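Local coordinates for protein ESSB (Staphylococcus aureus, PDB 4ANN) that is a membrane component of the type VII (Ess) secretion system, probably required for secretion of EsxA and EsxB, represented here by its cytoplasmic fragment, at residues L146-F151 and T175-A180; R142-V147 and D184-F189; D73-F78 and R85-I90. All blocks are in the same frame, centred on the assembly; numbering follows the deposited sequence. Where two conformers were deposited one is given.

Contact 1: residues L146-F151 and T175-A180; sequences LVICAF and TKVIEA
V177 sits in front of two consecutive residues of the facing helix, V147 and I148, and gives one methyl to each. Its CG2 meets V147 CG1 at 3.8 Å, while its CG1 lies 4.0 Å from I148 CG1. The valine thus straddles the two side chains instead of pairing with one of them. The third touch comes from the same isoleucine, I148, whose CD1 passes to the next residue of the facing helix, 3.8 Å from I178 CG1. The torsions explain this reach. I148 has CG1 anti to the carbonyl carbon (chi1 -69°) and an extended chi2, which carries CD1 past V177 to I178; the I178 CA-CB bond does not aim at the neighbour, but its ethyl branch swings back to close the gap. All four side chains are buried, and every contact between them is methyl or methylene.

Behind this first shell, L160 of helix 157-162 packs on I148, L165 and H168 rest against I178, and L190 and F189 of helix 183-192 touch V147 and V177. K144, one turn before I148, ties the end of helix 172-179 to helix 136-151.

The local axes approach to 10.1 Å and run nearly antiparallel, at 166°, a separation filled here by the interleaved V147, I148, V177 and I178. It is the packing of an antiparallel helix pair inside a helical bundle, consistent with the helical part of a protein kinase-like fold, as expected from the family's grouping with the kinases.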
loop_
_atom_site.group_PDB
_atom_site.type_symbol
_atom_site.label_atom_id
_atom_site.label_comp_id
_atom_site.label_asym_id
_atom_site.label_seq_id
_atom_site.Cartn_x
_atom_site.Cartn_y
_atom_site.Cartn_z
ATOM N N LEU A 146 7.613 -2.536 -5.644
ATOM C CA LEU A 146 7.175 -3.744 -4.955
ATOM C C LEU A 146 7.493 -5.005 -5.756
ATOM O O LEU A 146 7.937 -6.016 -5.218
ATOM C CB LEU A 146 5.671 -3.707 -4.626
ATOM C CG LEU A 146 5.239 -2.674 -3.575
ATOM C CD1 LEU A 146 3.727 -2.671 -3.465
ATOM C CD2 LEU A 146 5.833 -2.926 -2.228
ATOM N N VAL A 147 7.244 -4.978 -7.077
ATOM C CA VAL A 147 7.549 -6.127 -7.913
ATOM C C VAL A 147 9.045 -6.452 -7.842
ATOM O O VAL A 147 9.465 -7.598 -7.684
ATOM C CB VAL A 147 7.085 -5.883 -9.353
ATOM C CG1 VAL A 147 7.623 -6.980 -10.277
ATOM C CG2 VAL A 147 5.566 -5.778 -9.448
ATOM N N ILE A 148 9.887 -5.414 -8.000
ATOM C CA ILE A 148 11.330 -5.610 -7.967
ATOM C C ILE A 148 11.751 -6.195 -6.644
ATOM O O ILE A 148 12.549 -7.140 -6.573
ATOM C CB ILE A 148 12.038 -4.266 -8.277
ATOM C CG1 ILE A 148 11.799 -3.880 -9.734
ATOM C CG2 ILE A 148 13.515 -4.344 -7.919
ATOM C CD1 ILE A 148 12.215 -2.483 -10.091
ATOM N N CYS A 149 11.241 -5.635 -5.541
ATOM C CA CYS A 149 11.585 -6.141 -4.211
ATOM C C CYS A 149 11.149 -7.566 -3.999
ATOM O O CYS A 149 11.845 -8.365 -3.376
ATOM C CB CYS A 149 10.992 -5.235 -3.142
ATOM S SG CYS A 149 11.777 -3.613 -3.017
ATOM N N ALA A 150 9.968 -7.934 -4.521
ATOM C CA ALA A 150 9.469 -9.295 -4.355
ATOM C C ALA A 150 10.410 -10.296 -5.033
ATOM O O ALA A 150 10.484 -11.437 -4.545
ATOM C CB ALA A 150 8.060 -9.424 -4.904
ATOM N N PHE A 151 11.046 -9.912 -6.117
ATOM C CA PHE A 151 11.938 -10.778 -6.892
ATOM C C PHE A 151 13.397 -10.687 -6.464
ATOM O O PHE A 151 14.198 -11.501 -6.913
ATOM C CB PHE A 151 11.749 -10.568 -8.387
ATOM C CG PHE A 151 10.554 -11.316 -8.905
ATOM C CD1 PHE A 151 10.683 -12.615 -9.330
ATOM C CD2 PHE A 151 9.307 -10.728 -8.957
ATOM C CE1 PHE A 151 9.598 -13.325 -9.824
ATOM C CE2 PHE A 151 8.227 -11.419 -9.469
ATOM C CZ PHE A 151 8.360 -12.703 -9.896
ATOM N N THR A 175 14.715 -4.208 -15.527
ATOM C CA THR A 175 14.525 -3.203 -16.605
ATOM C C THR A 175 13.144 -3.300 -17.223
ATOM O O THR A 175 12.526 -2.293 -17.518
ATOM C CB THR A 175 15.631 -3.397 -17.645
ATOM O OG1 THR A 175 16.844 -3.100 -17.014
ATOM C CG2 THR A 175 15.422 -2.473 -18.863
ATOM N N LYS A 176 12.675 -4.525 -17.495
ATOM C CA LYS A 176 11.367 -4.687 -18.110
ATOM C C LYS A 176 10.273 -4.137 -17.206
ATOM O O LYS A 176 9.313 -3.513 -17.658
ATOM C CB LYS A 176 11.047 -6.118 -18.488
ATOM C CG LYS A 176 11.862 -6.643 -19.691
ATOM N N VAL A 177 10.390 -4.385 -15.871
ATOM C CA VAL A 177 9.420 -3.839 -14.944
ATOM C C VAL A 177 9.449 -2.315 -15.001
ATOM O O VAL A 177 8.415 -1.656 -15.093
ATOM C CB VAL A 177 9.716 -4.364 -13.515
ATOM C CG1 VAL A 177 8.874 -3.621 -12.504
ATOM C CG2 VAL A 177 9.444 -5.856 -13.440
ATOM N N ILE A 178 10.622 -1.722 -14.940
ATOM C CA ILE A 178 10.804 -0.302 -14.911
ATOM C C ILE A 178 10.259 0.356 -16.151
ATOM O O ILE A 178 9.695 1.472 -16.079
ATOM C CB ILE A 178 12.283 0.041 -14.678
ATOM C CG1 ILE A 178 12.648 -0.269 -13.207
ATOM C CG2 ILE A 178 12.591 1.484 -15.046
ATOM C CD1 ILE A 178 14.131 -0.275 -12.929
ATOM N N GLU A 179 10.420 -0.296 -17.282
ATOM C CA GLU A 179 10.015 0.282 -18.552
ATOM C C GLU A 179 8.530 0.137 -18.820
ATOM O O GLU A 179 8.050 0.785 -19.774
ATOM C CB GLU A 179 10.859 -0.298 -19.673
ATOM C CG GLU A 179 12.292 0.256 -19.574
ATOM C CD GLU A 179 13.020 -0.151 -20.845
ATOM O OE1 GLU A 179 12.329 -0.861 -21.608
ATOM O OE2 GLU A 179 14.162 0.264 -20.877
ATOM N N ALA A 180 7.792 -0.679 -18.098
ATOM C CA ALA A 180 6.348 -0.838 -18.386
ATOM C C ALA A 180 5.677 0.487 -18.388
ATOM O O ALA A 180 5.784 1.268 -17.428
ATOM C CB ALA A 180 5.693 -1.750 -17.361
#

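Contact 2: residues R142-V147 and D184-F189; sequences RYKALV and DLLTAF
The ring of Y143 takes L186 on one face. Methyl CD2 of L186 stands 4.0 Å above the ring plane, shifted toward the rim on the CG side, and its line to the ring centroid is 4.2 Å long and 18° off the normal: a CH-pi contact made from above. Around the same ring, outside the two segments, pack I90, K91 and L183.

L186 CD2 does double duty, for it also lies 4.1 Å from K144 CG. The leucine enters the angle between tyrosine and lysine, with CG anti to the backbone N (chi1 179°), which places CD2 over the ring. Y143 likewise has CG anti to its own N (chi1 -163°), which brings the ring out toward helix 183-192. K144 lies alongside and offers L186 only its CG, its extended chain running on to the ammonium.

Both polar ends find partners outside the pair. Y143 OH gives its proton to the carbonyl of L87, in helix 80-89, and accepts a hydrogen bond of 2.8 Å from a water. The same water is 2.7 Å from T187 OG1, which also bonds L183 O one turn back, so a single water bridges the two helices beside the apolar contact. K144 NZ goes to the carbonyl oxygens of I178 and A180.

The contact is apolar at its centre and polar at its margin: carbon meets carbon at L186, the tyrosine hydroxyl is satisfied by the L87 carbonyl and the water, and the lysine ammonium by two main-chain oxygens. At the C-terminal end of helix 172-179, where the last carbonyls point along the helix and lack in-helix N-H partners, the lysine charge is probably stabilised despite its burial.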
loop_
_atom_site.group_PDB
_atom_site.type_symbol
_atom_site.label_atom_id
_atom_site.label_comp_id
_atom_site.label_asym_id
_atom_site.label_seq_id
_atom_site.Cartn_x
_atom_site.Cartn_y
_atom_site.Cartn_z
ATOM N N ARG A 142 5.598 3.023 -7.367
ATOM C CA ARG A 142 5.583 2.215 -6.135
ATOM C C ARG A 142 5.250 0.752 -6.427
ATOM O O ARG A 142 5.856 -0.170 -5.843
ATOM C CB ARG A 142 4.644 2.852 -5.132
ATOM C CG ARG A 142 5.155 4.141 -4.567
ATOM C CD ARG A 142 4.099 4.906 -3.758
ATOM N NE ARG A 142 4.750 5.999 -3.074
ATOM C CZ ARG A 142 5.295 5.941 -1.869
ATOM N NH1 ARG A 142 5.202 4.876 -1.056
ATOM N NH2 ARG A 142 5.904 7.001 -1.408
ATOM N N TYR A 143 4.305 0.490 -7.325
ATOM C CA TYR A 143 3.972 -0.888 -7.701
ATOM C C TYR A 143 5.174 -1.582 -8.333
ATOM O O TYR A 143 5.511 -2.719 -7.996
ATOM C CB TYR A 143 2.721 -0.836 -8.592
ATOM C CG TYR A 143 1.978 -2.115 -8.771
ATOM C CD1 TYR A 143 2.340 -3.379 -8.332
ATOM C CD2 TYR A 143 0.770 -2.050 -9.439
ATOM C CE1 TYR A 143 1.569 -4.491 -8.580
ATOM C CE2 TYR A 143 -0.018 -3.164 -9.688
ATOM C CZ TYR A 143 0.379 -4.388 -9.218
ATOM O OH TYR A 143 -0.409 -5.507 -9.469
ATOM N N LYS A 144 5.867 -0.891 -9.239
ATOM C CA LYS A 144 7.064 -1.415 -9.832
ATOM C C LYS A 144 8.101 -1.776 -8.784
ATOM O O LYS A 144 8.753 -2.824 -8.849
ATOM C CB LYS A 144 7.651 -0.412 -10.832
ATOM C CG LYS A 144 6.849 -0.241 -12.098
ATOM C CD LYS A 144 7.311 0.905 -12.960
ATOM C CE LYS A 144 6.662 0.908 -14.313
ATOM N NZ LYS A 144 7.130 2.076 -15.139
ATOM N N ALA A 145 8.288 -0.874 -7.818
ATOM C CA ALA A 145 9.251 -1.111 -6.763
ATOM C C ALA A 145 8.880 -2.344 -5.936
ATOM O O ALA A 145 9.764 -3.139 -5.574
ATOM C CB ALA A 145 9.422 0.106 -5.894
ATOM N N LEU A 146 7.613 -2.536 -5.644
ATOM C CA LEU A 146 7.175 -3.744 -4.955
ATOM C C LEU A 146 7.493 -5.005 -5.756
ATOM O O LEU A 146 7.937 -6.016 -5.218
ATOM C CB LEU A 146 5.671 -3.707 -4.626
ATOM C CG LEU A 146 5.239 -2.674 -3.575
ATOM C CD1 LEU A 146 3.727 -2.671 -3.465
ATOM C CD2 LEU A 146 5.833 -2.926 -2.228
ATOM N N VAL A 147 7.244 -4.978 -7.077
ATOM C CA VAL A 147 7.549 -6.127 -7.913
ATOM C C VAL A 147 9.045 -6.452 -7.842
ATOM O O VAL A 147 9.465 -7.598 -7.684
ATOM C CB VAL A 147 7.085 -5.883 -9.353
ATOM C CG1 VAL A 147 7.623 -6.980 -10.277
ATOM C CG2 VAL A 147 5.566 -5.778 -9.448
ATOM N N ASP A 184 -1.656 -0.945 -16.840
ATOM C CA ASP A 184 -2.122 -2.082 -17.605
ATOM C C ASP A 184 -0.998 -2.883 -18.238
ATOM O O ASP A 184 -1.069 -4.106 -18.295
ATOM C CB ASP A 184 -3.076 -1.660 -18.745
ATOM C CG ASP A 184 -4.450 -1.293 -18.160
ATOM O OD1 ASP A 184 -4.730 -1.670 -16.998
ATOM O OD2 ASP A 184 -5.241 -0.593 -18.813
ATOM N N LEU A 185 0.051 -2.311 -18.746
ATOM C CA LEU A 185 1.190 -2.950 -19.362
ATOM C C LEU A 185 2.017 -3.603 -18.266
ATOM O O LEU A 185 2.579 -4.670 -18.549
ATOM C CB LEU A 185 2.029 -2.029 -20.251
ATOM C CG LEU A 185 1.329 -1.573 -21.545
ATOM C CD1 LEU A 185 2.009 -0.379 -22.162
ATOM C CD2 LEU A 185 1.250 -2.744 -22.495
ATOM N N LEU A 186 2.109 -3.075 -17.066
ATOM C CA LEU A 186 2.772 -3.808 -15.986
ATOM C C LEU A 186 1.994 -5.077 -15.678
ATOM O O LEU A 186 2.600 -6.152 -15.527
ATOM C CB LEU A 186 2.916 -2.946 -14.725
ATOM C CG LEU A 186 3.561 -3.620 -13.553
ATOM C CD1 LEU A 186 4.975 -4.118 -13.870
ATOM C CD2 LEU A 186 3.607 -2.685 -12.340
ATOM N N THR A 187 0.681 -4.991 -15.588
ATOM C CA THR A 187 -0.169 -6.179 -15.369
ATOM C C THR A 187 0.101 -7.209 -16.428
ATOM O O THR A 187 0.191 -8.405 -16.158
ATOM C CB THR A 187 -1.661 -5.740 -15.438
ATOM O OG1 THR A 187 -1.881 -4.836 -14.365
ATOM C CG2 THR A 187 -2.534 -6.990 -15.311
ATOM N N ALA A 188 0.170 -6.782 -17.668
ATOM C CA ALA A 188 0.353 -7.687 -18.798
ATOM C C ALA A 188 1.690 -8.350 -18.718
ATOM O O ALA A 188 1.822 -9.556 -18.953
ATOM C CB ALA A 188 0.244 -6.952 -20.150
ATOM N N PHE A 189 2.710 -7.589 -18.312
ATOM C CA PHE A 189 4.034 -8.187 -18.095
ATOM C C PHE A 189 3.983 -9.260 -17.022
ATOM O O PHE A 189 4.511 -10.377 -17.170
ATOM C CB PHE A 189 5.045 -7.121 -17.777
ATOM C CG PHE A 189 6.391 -7.699 -17.413
ATOM C CD1 PHE A 189 7.202 -8.226 -18.399
ATOM C CD2 PHE A 189 6.798 -7.738 -16.105
ATOM C CE1 PHE A 189 8.418 -8.789 -18.065
ATOM C CE2 PHE A 189 8.041 -8.274 -15.776
ATOM C CZ PHE A 189 8.853 -8.771 -16.753
HETATM O O HOH W 1 -1.361 -6.110 -12.020
#

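Contact 3: residues D73-F78 and R85-I90; sequences DNIKSF and RYLLNI
F78 and Y86 form a T-shaped pair that fastens the end of a 3-10 segment (to residue 75) and its trailing loop onto the helix that follows it in the chain, 80-89. The aromatic part comes first. The edge of F78 points at the face of Y86, with the planes at 85° and the centroids 5.2 Å apart. F78 is itself held from behind: I75 CA lies over the centre of one face of its ring, and F78 N donates a 3.0 Å bond to I75 O, which ties the two contact residues into one turn.

The aliphatic part belongs to I75. Its two branches part company: CG2 touches Y86 CD2 at 3.7 Å, approaching obliquely, while CD1 reaches L87 CD2 at 4.0 Å. With chi1 at 78°, CG1 is flanked by both backbone neighbours, and this sends CD1 toward L87 while CG2 turns to Y86. F112 of strand 110-112 packs against both I75 and Y86 and joins the contact to the neighbouring sheet.

At the centre of the T, F78 CE2 stands 3.8 Å above the Y86 plane, over the middle of the ring, with Y86 CZ 3.9 Å from it.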
loop_
_atom_site.group_PDB
_atom_site.type_symbol
_atom_site.label_atom_id
_atom_site.label_comp_id
_atom_site.label_asym_id
_atom_site.label_seq_id
_atom_site.Cartn_x
_atom_site.Cartn_y
_atom_site.Cartn_z
ATOM N N ASP A 73 6.363 -8.340 2.824
ATOM C CA ASP A 73 7.699 -8.886 2.713
ATOM C C ASP A 73 7.751 -10.397 2.829
ATOM O O ASP A 73 8.754 -11.010 2.434
ATOM C CB ASP A 73 8.632 -8.286 3.768
ATOM C CG ASP A 73 9.067 -6.867 3.477
ATOM O OD1 ASP A 73 8.983 -6.390 2.359
ATOM O OD2 ASP A 73 9.557 -6.285 4.500
ATOM N N ASN A 74 6.690 -11.015 3.365
ATOM C CA ASN A 74 6.669 -12.486 3.446
ATOM C C ASN A 74 6.591 -13.151 2.096
ATOM O O ASN A 74 6.897 -14.339 1.969
ATOM C CB ASN A 74 5.440 -12.922 4.297
ATOM C CG ASN A 74 5.603 -12.620 5.744
ATOM O OD1 ASN A 74 6.296 -11.644 6.158
ATOM N ND2 ASN A 74 4.921 -13.424 6.543
ATOM N N ILE A 75 6.159 -12.454 1.040
ATOM C CA ILE A 75 5.973 -13.096 -0.250
ATOM C C ILE A 75 7.294 -13.315 -1.007
ATOM O O ILE A 75 7.320 -13.994 -2.008
ATOM C CB ILE A 75 4.977 -12.357 -1.164
ATOM C CG1 ILE A 75 5.516 -11.137 -1.856
ATOM C CG2 ILE A 75 3.671 -12.059 -0.412
ATOM C CD1 ILE A 75 4.568 -10.570 -2.921
ATOM N N LYS A 76 8.387 -12.736 -0.527
ATOM C CA LYS A 76 9.642 -12.775 -1.266
ATOM C C LYS A 76 10.196 -14.176 -1.421
ATOM O O LYS A 76 10.914 -14.451 -2.387
ATOM C CB LYS A 76 10.670 -11.862 -0.604
ATOM C CG LYS A 76 10.263 -10.409 -0.601
ATOM C CD LYS A 76 11.242 -9.460 0.047
ATOM C CE LYS A 76 10.803 -8.045 0.052
ATOM N NZ LYS A 76 11.792 -7.150 0.685
ATOM N N SER A 77 9.857 -15.080 -0.502
ATOM C CA SER A 77 10.293 -16.445 -0.537
ATOM C C SER A 77 9.277 -17.383 -1.165
ATOM O O SER A 77 9.506 -18.603 -1.172
ATOM C CB SER A 77 10.643 -16.920 0.904
ATOM O OG SER A 77 9.598 -16.675 1.824
ATOM N N PHE A 78 8.169 -16.867 -1.679
ATOM C CA PHE A 78 7.154 -17.706 -2.320
ATOM C C PHE A 78 7.636 -18.286 -3.618
ATOM O O PHE A 78 8.517 -17.754 -4.300
ATOM C CB PHE A 78 5.893 -16.947 -2.522
ATOM C CG PHE A 78 5.014 -16.609 -1.359
ATOM C CD1 PHE A 78 5.361 -16.923 -0.044
ATOM C CD2 PHE A 78 3.798 -15.975 -1.561
ATOM C CE1 PHE A 78 4.517 -16.600 0.995
ATOM C CE2 PHE A 78 2.957 -15.661 -0.549
ATOM C CZ PHE A 78 3.314 -15.963 0.737
ATOM N N ARG A 85 0.822 -14.273 -8.294
ATOM C CA ARG A 85 -0.600 -14.133 -7.977
ATOM C C ARG A 85 -0.807 -12.970 -7.002
ATOM O O ARG A 85 -1.698 -12.125 -7.188
ATOM C CB ARG A 85 -1.157 -15.424 -7.457
ATOM C CG ARG A 85 -2.644 -15.354 -7.172
ATOM C CD ARG A 85 -3.265 -16.712 -6.905
ATOM N NE ARG A 85 -2.859 -17.353 -5.649
ATOM C CZ ARG A 85 -3.391 -17.141 -4.482
ATOM N NH1 ARG A 85 -4.331 -16.218 -4.331
ATOM N NH2 ARG A 85 -2.971 -17.836 -3.442
ATOM N N TYR A 86 -0.023 -12.959 -5.924
ATOM C CA TYR A 86 -0.108 -11.916 -4.937
ATOM C C TYR A 86 0.212 -10.558 -5.544
ATOM O O TYR A 86 -0.511 -9.557 -5.308
ATOM C CB TYR A 86 0.819 -12.203 -3.757
ATOM C CG TYR A 86 0.238 -13.168 -2.720
ATOM C CD1 TYR A 86 -0.224 -14.440 -3.018
ATOM C CD2 TYR A 86 0.140 -12.773 -1.381
ATOM C CE1 TYR A 86 -0.740 -15.277 -2.066
ATOM C CE2 TYR A 86 -0.377 -13.615 -0.424
ATOM C CZ TYR A 86 -0.840 -14.873 -0.765
ATOM O OH TYR A 86 -1.376 -15.715 0.168
ATOM N N LEU A 87 1.284 -10.470 -6.323
ATOM C CA LEU A 87 1.655 -9.203 -6.958
ATOM C C LEU A 87 0.563 -8.686 -7.884
ATOM O O LEU A 87 0.254 -7.485 -7.864
ATOM C CB LEU A 87 2.963 -9.345 -7.703
ATOM C CG LEU A 87 4.228 -9.474 -6.881
ATOM C CD1 LEU A 87 5.390 -9.880 -7.758
ATOM C CD2 LEU A 87 4.515 -8.195 -6.140
ATOM N N LEU A 88 -0.025 -9.562 -8.689
ATOM C CA LEU A 88 -1.116 -9.194 -9.574
ATOM C C LEU A 88 -2.291 -8.664 -8.782
ATOM O O LEU A 88 -2.963 -7.710 -9.189
ATOM C CB LEU A 88 -1.495 -10.367 -10.436
ATOM C CG LEU A 88 -0.572 -10.615 -11.640
ATOM C CD1 LEU A 88 -0.695 -12.033 -12.162
ATOM C CD2 LEU A 88 -0.894 -9.608 -12.761
ATOM N N ASN A 89 -2.568 -9.268 -7.636
ATOM C CA ASN A 89 -3.718 -8.841 -6.835
ATOM C C ASN A 89 -3.553 -7.489 -6.214
ATOM O O ASN A 89 -4.574 -6.893 -5.808
ATOM C CB ASN A 89 -4.036 -9.883 -5.760
ATOM C CG ASN A 89 -4.666 -11.168 -6.305
ATOM O OD1 ASN A 89 -5.173 -11.200 -7.421
ATOM N ND2 ASN A 89 -4.651 -12.190 -5.486
ATOM N N ILE A 90 -2.345 -6.957 -6.094
ATOM C CA ILE A 90 -2.139 -5.638 -5.453
ATOM C C ILE A 90 -2.985 -4.570 -6.112
ATOM O O ILE A 90 -3.459 -3.639 -5.466
ATOM C CB ILE A 90 -0.652 -5.263 -5.446
ATOM C CG1 ILE A 90 0.140 -6.189 -4.536
ATOM C CG2 ILE A 90 -0.447 -3.780 -5.126
ATOM C CD1 ILE A 90 1.651 -6.035 -4.632
#

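From the N terminus, contact 3 closes first and is the most local: the chain leaves strand 70-71, makes a 3-10 turn, and folds back on helix 80-89 after six intervening residues. Contacts 1 and 2 open later, both from helix 136-151, and end on successive helices, 172-179 and 183-192. Between the segments of contact 1 lie 23 residues, and between those of contact 2 lie 36; apart from the shared L146 and V147, the former nests inside the latter, with helix 157-162 in the loop of both. Helix 80-89 is joined to helix 136-151 through L87, which also packs on A150 and F151, linking contact 3 to this bundle.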